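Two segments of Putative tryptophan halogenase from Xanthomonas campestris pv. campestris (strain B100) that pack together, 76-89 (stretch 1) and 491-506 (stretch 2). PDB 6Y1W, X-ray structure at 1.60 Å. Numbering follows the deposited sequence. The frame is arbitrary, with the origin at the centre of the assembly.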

# COMPACT_ATOMS: atom_id res chain seq x y z
N ASP A 76 7.42 24.20 13.11
CA ASP A 76 7.38 23.81 14.51
C ASP A 76 5.95 23.69 15.01
O ASP A 76 5.16 24.64 14.89
CB ASP A 76 8.13 24.85 15.36
CG ASP A 76 8.10 24.52 16.83
OD1 ASP A 76 8.80 23.55 17.24
OD2 ASP A 76 7.35 25.17 17.59
N GLU A 77 5.63 22.55 15.62
CA GLU A 77 4.23 22.28 15.99
C GLU A 77 3.71 23.27 17.02
O GLU A 77 2.62 23.84 16.84
CB GLU A 77 4.10 20.86 16.52
CG GLU A 77 2.69 20.56 16.96
CD GLU A 77 2.54 19.16 17.49
OE1 GLU A 77 3.01 18.91 18.63
OE2 GLU A 77 2.00 18.30 16.74
N ALA A 78 4.47 23.54 18.10
CA ALA A 78 3.95 24.45 19.12
C ALA A 78 3.74 25.87 18.56
O ALA A 78 2.76 26.53 18.91
CB ALA A 78 4.86 24.45 20.36
N GLN A 79 4.65 26.34 17.69
CA GLN A 79 4.51 27.67 17.11
C GLN A 79 3.29 27.75 16.21
O GLN A 79 2.48 28.69 16.30
CB GLN A 79 5.79 28.00 16.35
CG GLN A 79 5.82 29.25 15.52
CD GLN A 79 7.04 29.21 14.59
OE1 GLN A 79 6.94 29.50 13.40
NE2 GLN A 79 8.18 28.78 15.12
N PHE A 80 3.12 26.73 15.36
CA PHE A 80 1.94 26.65 14.50
C PHE A 80 0.65 26.63 15.32
O PHE A 80 -0.31 27.33 14.99
CB PHE A 80 2.08 25.39 13.61
CG PHE A 80 0.77 24.67 13.38
CD1 PHE A 80 -0.23 25.28 12.59
CD2 PHE A 80 0.53 23.43 13.94
CE1 PHE A 80 -1.45 24.65 12.38
CE2 PHE A 80 -0.70 22.79 13.73
CZ PHE A 80 -1.67 23.40 12.98
N MET A 81 0.60 25.82 16.40
CA MET A 81 -0.64 25.70 17.18
C MET A 81 -0.98 27.00 17.90
O MET A 81 -2.14 27.45 17.92
CB MET A 81 -0.51 24.55 18.17
CG MET A 81 -0.54 23.17 17.50
SD MET A 81 -0.62 21.83 18.69
CE MET A 81 -2.34 21.97 19.29
N ALA A 82 0.03 27.63 18.51
CA ALA A 82 -0.23 28.90 19.19
C ALA A 82 -0.70 29.96 18.20
O ALA A 82 -1.55 30.78 18.53
CB ALA A 82 1.04 29.39 19.88
N ALA A 83 -0.17 29.93 16.98
CA ALA A 83 -0.54 30.92 15.98
C ALA A 83 -1.91 30.69 15.37
O ALA A 83 -2.46 31.62 14.78
CB ALA A 83 0.49 30.92 14.84
N THR A 84 -2.50 29.50 15.54
CA THR A 84 -3.76 29.19 14.89
C THR A 84 -4.85 28.87 15.89
O THR A 84 -5.87 28.30 15.52
CB THR A 84 -3.59 28.03 13.89
OG1 THR A 84 -3.13 26.88 14.57
CG2 THR A 84 -2.57 28.42 12.77
N GLN A 85 -4.66 29.25 17.17
CA GLN A 85 -5.63 28.98 18.24
C GLN A 85 -5.92 27.49 18.38
O GLN A 85 -7.03 27.09 18.80
CB GLN A 85 -6.93 29.78 18.05
CG GLN A 85 -6.71 31.31 18.03
CD GLN A 85 -6.57 31.84 19.45
OE1 GLN A 85 -7.22 31.36 20.39
NE2 GLN A 85 -5.69 32.84 19.61
N ALA A 86 -4.93 26.64 18.07
CA ALA A 86 -5.23 25.22 17.84
C ALA A 86 -5.31 24.40 19.11
O ALA A 86 -4.68 24.71 20.13
CB ALA A 86 -4.18 24.59 16.92
N THR A 87 -6.09 23.31 19.06
CA THR A 87 -6.13 22.32 20.13
C THR A 87 -5.83 20.95 19.54
O THR A 87 -5.75 20.78 18.32
CB THR A 87 -7.50 22.29 20.86
OG1 THR A 87 -8.51 21.86 19.94
CG2 THR A 87 -7.89 23.72 21.40
N PHE A 88 -5.69 19.96 20.40
CA PHE A 88 -5.43 18.61 19.92
C PHE A 88 -6.72 17.84 19.67
O PHE A 88 -7.75 18.06 20.32
CB PHE A 88 -4.55 17.84 20.92
CG PHE A 88 -3.15 18.38 21.01
CD1 PHE A 88 -2.20 18.05 20.03
CD2 PHE A 88 -2.79 19.25 22.02
CE1 PHE A 88 -0.91 18.57 20.07
CE2 PHE A 88 -1.48 19.78 22.06
CZ PHE A 88 -0.56 19.44 21.09
N LYS A 89 -6.63 16.90 18.71
CA LYS A 89 -7.76 16.06 18.34
C LYS A 89 -7.31 14.61 18.33
O LYS A 89 -6.30 14.31 17.70
CB LYS A 89 -8.26 16.44 16.93
CG LYS A 89 -9.36 15.50 16.41
CD LYS A 89 -9.68 15.84 14.96
CE LYS A 89 -10.64 14.76 14.38
NZ LYS A 89 -10.62 14.83 12.85
N PRO A 491 -4.94 16.66 31.86
CA PRO A 491 -6.07 17.33 31.19
C PRO A 491 -5.61 18.16 30.00
O PRO A 491 -4.55 18.80 30.03
CB PRO A 491 -6.67 18.21 32.30
CG PRO A 491 -6.18 17.57 33.60
CD PRO A 491 -4.83 17.02 33.29
N HIS A 492 -6.41 18.12 28.92
CA HIS A 492 -6.08 18.82 27.67
C HIS A 492 -5.69 20.27 27.91
O HIS A 492 -4.71 20.78 27.34
CB HIS A 492 -7.32 18.76 26.76
CG HIS A 492 -7.08 19.18 25.33
ND1 HIS A 492 -8.13 19.42 24.47
CD2 HIS A 492 -5.95 19.33 24.61
CE1 HIS A 492 -7.65 19.75 23.28
NE2 HIS A 492 -6.33 19.68 23.33
N ALA A 493 -6.48 20.96 28.71
CA ALA A 493 -6.25 22.39 28.95
C ALA A 493 -4.92 22.62 29.63
O ALA A 493 -4.24 23.60 29.33
CB ALA A 493 -7.38 22.96 29.80
N GLU A 494 -4.54 21.74 30.56
CA GLU A 494 -3.25 21.91 31.22
C GLU A 494 -2.11 21.71 30.23
O GLU A 494 -1.12 22.45 30.24
CB GLU A 494 -3.13 20.93 32.39
CG GLU A 494 -3.82 21.45 33.62
CD GLU A 494 -3.93 20.42 34.72
OE1 GLU A 494 -4.92 20.48 35.49
OE2 GLU A 494 -3.02 19.56 34.80
N PHE A 495 -2.24 20.73 29.34
CA PHE A 495 -1.19 20.53 28.36
C PHE A 495 -1.09 21.71 27.40
O PHE A 495 0.01 22.18 27.11
CB PHE A 495 -1.42 19.21 27.59
CG PHE A 495 -0.25 18.84 26.77
CD1 PHE A 495 0.89 18.29 27.37
CD2 PHE A 495 -0.23 19.10 25.41
CE1 PHE A 495 2.02 17.99 26.60
CE2 PHE A 495 0.89 18.81 24.65
CZ PHE A 495 2.03 18.25 25.24
N LEU A 496 -2.24 22.22 26.92
CA LEU A 496 -2.21 23.38 26.02
C LEU A 496 -1.53 24.58 26.67
O LEU A 496 -0.71 25.26 26.05
CB LEU A 496 -3.63 23.75 25.61
CG LEU A 496 -4.39 22.68 24.79
CD1 LEU A 496 -5.86 23.06 24.74
CD2 LEU A 496 -3.78 22.68 23.36
N ARG A 497 -1.90 24.86 27.92
CA ARG A 497 -1.33 26.02 28.60
C ARG A 497 0.19 25.94 28.67
O ARG A 497 0.87 26.98 28.61
CB ARG A 497 -1.90 26.11 30.01
CG ARG A 497 -3.17 26.95 30.08
CD ARG A 497 -3.50 27.31 31.53
NE ARG A 497 -4.05 26.17 32.25
CZ ARG A 497 -5.34 25.84 32.24
NH1 ARG A 497 -6.20 26.56 31.53
NH2 ARG A 497 -5.76 24.79 32.94
N ARG A 498 0.73 24.73 28.84
CA ARG A 498 2.19 24.58 28.93
C ARG A 498 2.88 24.45 27.58
O ARG A 498 4.05 24.84 27.45
CB ARG A 498 2.56 23.35 29.78
CG ARG A 498 1.85 23.26 31.11
CD ARG A 498 2.48 22.18 32.01
NE ARG A 498 2.42 20.84 31.43
CZ ARG A 498 1.83 19.80 32.02
NH1 ARG A 498 1.83 18.61 31.42
NH2 ARG A 498 1.25 19.94 33.21
N TYR A 499 2.20 23.92 26.57
CA TYR A 499 2.88 23.54 25.33
C TYR A 499 2.71 24.56 24.22
O TYR A 499 3.66 24.85 23.49
CB TYR A 499 2.35 22.18 24.86
CG TYR A 499 3.00 21.66 23.58
CD1 TYR A 499 4.31 21.16 23.59
CD2 TYR A 499 2.29 21.64 22.37
CE1 TYR A 499 4.89 20.69 22.42
CE2 TYR A 499 2.84 21.16 21.22
CZ TYR A 499 4.15 20.68 21.23
OH TYR A 499 4.69 20.19 20.07
N CYS A 500 1.51 25.12 24.07
CA CYS A 500 1.26 25.95 22.92
C CYS A 500 0.19 26.99 23.21
O CYS A 500 -0.73 27.14 22.42
CB CYS A 500 0.86 25.06 21.73
SG CYS A 500 -0.60 24.04 22.04
N PRO A 501 0.29 27.75 24.31
CA PRO A 501 -0.77 28.72 24.63
C PRO A 501 -0.90 29.82 23.59
O PRO A 501 0.08 30.46 23.18
CB PRO A 501 -0.34 29.27 26.01
CG PRO A 501 1.13 29.07 26.04
CD PRO A 501 1.37 27.76 25.33
N ALA A 502 -2.15 30.00 23.10
CA ALA A 502 -2.54 31.05 22.19
C ALA A 502 -3.12 32.21 22.99
O ALA A 502 -3.81 31.99 23.98
CB ALA A 502 -3.59 30.58 21.18
N PRO A 503 -2.89 33.44 22.55
CA PRO A 503 -3.46 34.59 23.27
C PRO A 503 -4.98 34.65 23.13
O PRO A 503 -5.53 34.48 22.04
CB PRO A 503 -2.79 35.79 22.59
CG PRO A 503 -2.46 35.31 21.22
CD PRO A 503 -2.10 33.84 21.37
N ALA A 504 -5.66 34.91 24.23
CA ALA A 504 -7.11 35.03 24.13
C ALA A 504 -7.47 36.27 23.33
O ALA A 504 -6.91 37.34 23.58
CB ALA A 504 -7.77 35.10 25.53
N PRO A 505 -8.39 36.19 22.37
CA PRO A 505 -8.80 37.39 21.66
C PRO A 505 -9.28 38.45 22.64
O PRO A 505 -9.95 38.11 23.64
CB PRO A 505 -9.94 36.90 20.76
CG PRO A 505 -9.54 35.40 20.50
CD PRO A 505 -8.91 34.94 21.77
N PRO A 506 -9.04 39.73 22.36
CA PRO A 506 -9.31 40.75 23.37
C PRO A 506 -10.77 41.12 23.48
O PRO A 506 -11.25 41.53 24.55
CB PRO A 506 -8.50 41.95 22.88
CG PRO A 506 -8.39 41.75 21.37
CD PRO A 506 -8.22 40.25 21.25
O HOH W 1 6.95 22.17 18.85

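Residues 76-89 and 491-506 of this putative tryptophan halogenase lie more than 400 positions apart in sequence, yet they bury 677 Å² between them. Three direct hydrogen bonds and one water tie the two stretches together around an apolar centre.

At the start of helix 77-83, Tyr499 OH donates to Glu77 OE1 at 2.6 Å, a short bond to a carboxylate whose two oxygens also have partners elsewhere in the structure. The same hydroxyl accepts from water 1, which lies 3.2 Å from Tyr499 OH. That water donates as well to Asp76 OD1 at 2.8 Å and accepts from Ala78 N at 2.9 Å, so it satisfies a first-turn amide with no helical carbonyl four residues back to bond. Asp76 caps the helix with its other oxygen: Gln79 N donates to Asp76 OD2 at 2.9 Å. Through the water, the capping carboxylate is thus linked to the tyrosine of the other stretch. Ala78 CB sits over one face of the Tyr499 ring, 4.1 Å from its centroid, a CH-pi contact that the small side chain makes while also lying 3.4 Å from Tyr499 O.

After the helix, Gln85 (phi 57°) turns its side-chain amide to the proline-rich segment after helix 492-499. Gln85 NE2 donates to Pro503 O at 2.9 Å with an N-H...O angle of 161°; proline has no amide hydrogen, but its carbonyl remains a good acceptor. Close packing accompanies this bond, with Ala82 O 3.4 Å from Ala502 CB and the CA atoms of Ala82 and Ala502 only 4.4 Å apart.

In strand 87-89, Phe88 N donates to His492 NE2 at 3.0 Å, at the edge of the imidazole, near its plane, with an N-H...N angle of 154°. NE2 therefore serves as an acceptor, while His492 ND1 is bonded elsewhere in the structure. A side chain on the first turn of helix 492-499 thereby satisfies a strand amide. Thr87 CB packs 3.5 Å from His492 CE1, and Thr87 OG1 finds its partner elsewhere.

Between these polar sites, the Phe88 ring meets Phe495 (CE2 to CE2, 3.6 Å), Leu496 (Phe88 CD2 to Leu496 CD2, 3.8 Å) and Tyr499, whose CE2 lies at the edge of the Phe88 ring, 3.8 Å from Phe88 CZ. The Phe88 and Phe495 planes are inclined at 60°, an oblique pairing. Met81 adds to the apolar packing, its CB 3.8 Å from Cys500 CB and its SD 4.3 Å from Tyr499 CE2, at the edge of the Tyr499 ring.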